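Local coordinates for protein dTDP-4-dehydrorhamnose 3,5-epimerase (Bacillus anthracis str. Ames, PDB 3RYK) that probably catalyses the double epimerisation, at C3 and C5 of the sugar ring, of dTDP-4-dehydro-6-deoxyglucose in dTDP-L-rhamnose biosynthesis, at residues A[36-41]-A[57-62]; A[83-88]-A[179-184]. All blocks are in the same frame, centred on the assembly; numbering follows the deposited sequence.

Contact 1 (A[36-41]-A[57-62]); sequences KLLEPR and KVLETL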
# COMPACT_ATOMS: atom_id res chain seq x y z
N LYS A 36 15.61 10.06 1.31
CA LYS A 36 15.76 9.20 2.48
C LYS A 36 15.38 7.75 2.24
O LYS A 36 14.30 7.48 1.74
CB LYS A 36 14.88 9.77 3.60
CG LYS A 36 15.29 11.17 4.07
CD LYS A 36 14.25 11.79 5.00
CE LYS A 36 14.64 13.18 5.49
NZ LYS A 36 15.87 13.12 6.36
N LEU A 37 16.29 6.85 2.58
CA LEU A 37 16.06 5.41 2.45
C LEU A 37 15.57 5.07 3.85
O LEU A 37 16.28 5.31 4.82
CB LEU A 37 17.33 4.63 2.11
CG LEU A 37 17.14 3.12 1.92
CD1 LEU A 37 16.19 2.80 0.76
CD2 LEU A 37 18.50 2.48 1.68
N LEU A 38 14.36 4.51 3.95
CA LEU A 38 13.74 4.19 5.23
C LEU A 38 13.43 2.71 5.46
O LEU A 38 13.27 1.95 4.51
CB LEU A 38 12.39 4.92 5.27
CG LEU A 38 12.38 6.44 5.04
CD1 LEU A 38 10.94 7.00 5.03
CD2 LEU A 38 13.23 7.14 6.08
N GLU A 39 13.34 2.32 6.73
CA GLU A 39 13.02 0.93 7.08
C GLU A 39 11.98 0.89 8.19
O GLU A 39 12.19 1.46 9.27
CB GLU A 39 14.23 0.11 7.51
CG GLU A 39 13.88 -1.33 7.79
CD GLU A 39 15.04 -2.20 8.23
OE1 GLU A 39 14.87 -3.44 8.20
OE2 GLU A 39 16.12 -1.69 8.60
N PRO A 40 10.86 0.20 7.95
CA PRO A 40 9.81 0.09 8.94
C PRO A 40 10.15 -1.00 9.95
O PRO A 40 10.84 -1.97 9.61
CB PRO A 40 8.61 -0.36 8.11
CG PRO A 40 9.24 -1.26 7.10
CD PRO A 40 10.53 -0.59 6.74
N ARG A 41 9.68 -0.83 11.18
CA ARG A 41 9.91 -1.81 12.24
C ARG A 41 8.95 -2.94 11.95
O ARG A 41 7.74 -2.72 11.81
CB ARG A 41 9.63 -1.17 13.60
CG ARG A 41 9.75 -2.04 14.86
CD ARG A 41 11.15 -2.61 15.09
NE ARG A 41 11.30 -3.09 16.48
CZ ARG A 41 10.98 -4.30 16.94
NH1 ARG A 41 10.47 -5.25 16.16
NH2 ARG A 41 11.18 -4.57 18.24
N LYS A 57 2.59 10.82 11.48
CA LYS A 57 3.24 11.46 12.63
C LYS A 57 4.68 10.97 12.86
O LYS A 57 5.52 11.75 13.34
CB LYS A 57 2.36 11.22 13.86
CG LYS A 57 2.87 11.74 15.17
CD LYS A 57 1.83 11.46 16.27
CE LYS A 57 1.50 9.97 16.47
NZ LYS A 57 2.72 9.16 16.79
N VAL A 58 4.97 9.71 12.54
CA VAL A 58 6.33 9.16 12.70
C VAL A 58 7.24 9.79 11.66
O VAL A 58 8.37 10.18 11.97
CB VAL A 58 6.39 7.63 12.57
CG1 VAL A 58 7.82 7.15 12.35
CG2 VAL A 58 5.78 6.97 13.81
N LEU A 59 6.76 9.87 10.42
CA LEU A 59 7.53 10.48 9.35
C LEU A 59 7.89 11.92 9.64
O LEU A 59 9.02 12.33 9.38
CB LEU A 59 6.85 10.33 7.99
CG LEU A 59 6.90 8.90 7.43
CD1 LEU A 59 6.06 8.76 6.18
CD2 LEU A 59 8.37 8.51 7.15
N GLU A 60 6.96 12.69 10.21
CA GLU A 60 7.26 14.09 10.53
C GLU A 60 8.44 14.18 11.48
O GLU A 60 9.24 15.12 11.38
CB GLU A 60 6.06 14.83 11.11
CG GLU A 60 4.89 14.94 10.15
CD GLU A 60 3.75 15.77 10.70
OE1 GLU A 60 3.84 16.23 11.85
OE2 GLU A 60 2.77 15.98 9.96
N THR A 61 8.57 13.21 12.39
CA THR A 61 9.69 13.22 13.34
C THR A 61 10.99 13.04 12.56
O THR A 61 12.00 13.67 12.88
CB THR A 61 9.59 12.13 14.47
OG1 THR A 61 9.83 10.81 13.96
CG2 THR A 61 8.24 12.19 15.19
N LEU A 62 10.95 12.21 11.51
CA LEU A 62 12.11 11.93 10.65
C LEU A 62 12.36 13.00 9.56
O LEU A 62 13.11 12.76 8.59
CB LEU A 62 11.95 10.54 10.00
CG LEU A 62 11.89 9.35 10.97
CD1 LEU A 62 11.60 8.05 10.23
CD2 LEU A 62 13.20 9.24 11.76
O HOH W 1 15.70 12.10 9.14

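Contact 2 (A[83-88]-A[179-184]); sequences RGLHFQ and IPWPVT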
# COMPACT_ATOMS: atom_id res chain seq x y z
N ARG A 83 10.72 1.22 -15.64
CA ARG A 83 9.65 2.20 -15.44
C ARG A 83 10.31 3.54 -15.09
O ARG A 83 10.84 3.71 -13.98
CB ARG A 83 8.73 1.75 -14.31
CG ARG A 83 8.06 0.38 -14.48
CD ARG A 83 7.16 0.26 -15.68
NE ARG A 83 6.49 -1.04 -15.67
CZ ARG A 83 5.56 -1.45 -16.52
NH1 ARG A 83 5.16 -0.66 -17.52
NH2 ARG A 83 5.02 -2.66 -16.38
N GLY A 84 10.29 4.49 -16.03
CA GLY A 84 10.90 5.82 -15.84
C GLY A 84 11.94 6.20 -16.88
O GLY A 84 11.97 5.58 -17.97
N LEU A 85 12.80 7.19 -16.62
CA LEU A 85 12.85 8.01 -15.38
C LEU A 85 11.78 9.11 -15.44
O LEU A 85 11.86 9.97 -16.31
CB LEU A 85 14.22 8.70 -15.23
CG LEU A 85 15.52 7.91 -15.06
CD1 LEU A 85 16.72 8.84 -15.22
CD2 LEU A 85 15.54 7.20 -13.71
N HIS A 86 10.82 9.08 -14.51
CA HIS A 86 9.71 10.04 -14.43
C HIS A 86 9.88 11.23 -13.49
O HIS A 86 10.59 11.16 -12.49
CB HIS A 86 8.46 9.29 -13.93
CG HIS A 86 7.30 10.19 -13.59
ND1 HIS A 86 7.24 10.92 -12.42
CD2 HIS A 86 6.15 10.45 -14.25
CE1 HIS A 86 6.12 11.61 -12.38
NE2 HIS A 86 5.43 11.34 -13.48
N PHE A 87 9.22 12.34 -13.83
CA PHE A 87 9.22 13.54 -13.00
C PHE A 87 8.04 14.34 -13.54
O PHE A 87 7.83 14.41 -14.76
CB PHE A 87 10.51 14.35 -12.92
CG PHE A 87 10.90 15.04 -14.18
CD1 PHE A 87 10.43 16.33 -14.45
CD2 PHE A 87 11.78 14.45 -15.07
CE1 PHE A 87 10.81 16.98 -15.61
CE2 PHE A 87 12.16 15.11 -16.23
CZ PHE A 87 11.68 16.37 -16.50
N GLN A 88 7.24 14.91 -12.64
CA GLN A 88 6.11 15.69 -13.07
C GLN A 88 6.58 17.13 -12.91
O GLN A 88 6.97 17.53 -11.81
CB GLN A 88 4.87 15.37 -12.23
CG GLN A 88 3.58 15.78 -12.89
CD GLN A 88 2.35 15.35 -12.13
OE1 GLN A 88 1.69 14.38 -12.50
NE2 GLN A 88 2.09 16.00 -11.00
N ILE A 179 23.90 5.54 -16.04
CA ILE A 179 23.42 4.67 -14.97
C ILE A 179 23.70 3.20 -15.33
O ILE A 179 23.42 2.76 -16.46
CB ILE A 179 21.91 4.91 -14.68
CG1 ILE A 179 21.69 6.37 -14.30
CG2 ILE A 179 21.42 3.96 -13.56
CD1 ILE A 179 20.26 6.83 -14.29
N PRO A 180 24.26 2.43 -14.38
CA PRO A 180 24.60 1.02 -14.56
C PRO A 180 23.39 0.08 -14.41
O PRO A 180 23.38 -0.79 -13.53
CB PRO A 180 25.61 0.78 -13.43
CG PRO A 180 25.10 1.64 -12.36
CD PRO A 180 24.68 2.89 -13.05
N TRP A 181 22.40 0.20 -15.28
CA TRP A 181 21.23 -0.65 -15.17
C TRP A 181 21.61 -2.11 -15.26
O TRP A 181 22.48 -2.48 -16.05
CB TRP A 181 20.21 -0.35 -16.28
CG TRP A 181 19.68 1.01 -16.25
CD1 TRP A 181 20.03 2.04 -17.07
CD2 TRP A 181 18.73 1.53 -15.33
NE1 TRP A 181 19.32 3.17 -16.73
CE2 TRP A 181 18.52 2.88 -15.66
CE3 TRP A 181 18.01 0.98 -14.26
CZ2 TRP A 181 17.63 3.70 -14.96
CZ3 TRP A 181 17.13 1.80 -13.56
CH2 TRP A 181 16.95 3.15 -13.92
N PRO A 182 20.96 -2.97 -14.45
CA PRO A 182 21.25 -4.41 -14.44
C PRO A 182 20.58 -5.17 -15.59
O PRO A 182 20.22 -6.35 -15.45
CB PRO A 182 20.66 -4.84 -13.10
CG PRO A 182 19.51 -3.94 -12.93
CD PRO A 182 19.99 -2.62 -13.40
N VAL A 183 20.44 -4.53 -16.75
CA VAL A 183 19.81 -5.15 -17.89
C VAL A 183 20.40 -4.49 -19.13
O VAL A 183 20.81 -3.34 -19.08
CB VAL A 183 18.27 -4.96 -17.86
CG1 VAL A 183 17.91 -3.49 -17.79
CG2 VAL A 183 17.60 -5.64 -19.05
N THR A 184 20.49 -5.26 -20.21
CA THR A 184 21.03 -4.79 -21.49
C THR A 184 19.95 -4.31 -22.45
O THR A 184 20.11 -3.26 -23.10
CB THR A 184 21.89 -5.91 -22.15
OG1 THR A 184 23.08 -6.11 -21.38
CG2 THR A 184 22.30 -5.56 -23.59

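Contact 1 (A[36-41]-A[57-62])
Leu38 overlaps the side chain of Leu59, crossing it at a slant. One methyl of each makes the contact: Leu38 CD1 lies 3.7 Å from Leu59 CD2. Leu62, three residues further on, just past the helix, adds looser cover. Its CD1 stops 4.6 Å from Leu38 CD2, the other methyl of the strand leucine. Leu38 therefore gives one branch to each of the two leucines. It starts out from strand 35-45 toward the helix, with CG anti to its carbonyl carbon (chi1 -55°). Around this patch, Leu38 also packs on Met25 and Val27, and Leu59 on Tyr54.

The polar part lies at the C-terminal end of segment 57-62. Lys36 reaches across with an extended chain that bends only at its last torsion (chi4 -65°). The chain passes beside the carbonyl of Leu62, with Lys36 CE 3.5 Å from Leu62 O. The ammonium group does not bond this oxygen directly. Water 1 joins them instead. It accepts from Lys36 NZ at 3.0 Å and donates to Leu62 O at 2.7 Å. The bridge is sharply bent, with an angle of about 77° at the water.

The contact lays a short helix against one strand of the seven-stranded antiparallel sheet, just after the 48-55 strand that pairs with strand 35-45. The chemistry implies an apolar leucine interface with a hydrated polar margin. There the carbonyl oxygen just past the helix is hydrogen-bonded by a water that the lysine ammonium also holds, and the nearby positive charge would probably add a modest favourable electrostatic term.

Contact 2 (A[83-88]-A[179-184])
The five-stranded antiparallel sheet of this jelly-roll-like fold is covered here by the loop that follows strand 167-169. Leu85, on strand 82-88, meets Ile179 and Trp181 of that loop. Leu85 and Ile179 reach toward each other tip to tip, with Leu85 CD1 4.2 Å from Ile179 CD1. The other methyl, Leu85 CD2, comes to the edge of the indole near its plane, 4.3 Å from Trp181 CZ2. The leucine fork thus touches both loop side chains, one branch to each.

The two loop residues also pack on each other. Ile179 CG2 lies 3.7 Å above the Trp181 ring plane, offset toward the rim. It gets there because CG2 is anti to the backbone N, which leaves CG1 and CD1 to run out to Leu85. Pro180 is the centre of an inverse gamma turn, closed by a weak bond from Trp181 N to Ile179 O at 3.0 Å. The tight turn brings the side chains before and after it together over the sheet, where both rest on Val108. The indole is further fixed by its N-H, which Trp181 NE1 gives to Trp172 O.

On the strand, the peptide bond between Gly84 and Leu85 is cis. Arg83, just before Gly84, touches the bound pyrophosphate, but the Leu85 side chain lies about 11 Å from it. The contact is near that site in sequence, not part of it. The chemistry implies apolar cohesion by one methyl-methyl and one methyl-to-ring-edge contact, both rather loose, while the indole N-H is satisfied by a backbone carbonyl.

From the N terminus the chain passes strand 26-31, then strand 35-45, turns into strand 48-55 and enters helix 56-61. Contact 1 closes this loop of 15 residues, tying the helix back to the seven-stranded sheet. Only then does the chain reach strand 82-88, where contact 2 opens. That loop is much longer: 90 residues pass through both sheets, 42 of them in strands, before 179-184 returns to cover the five-stranded sheet. The two contacts follow in series and neither nest nor cross. Their centres are 25 Å apart, on opposite sides of the chain's centre, so each joins a different part of the jelly-roll-like fold.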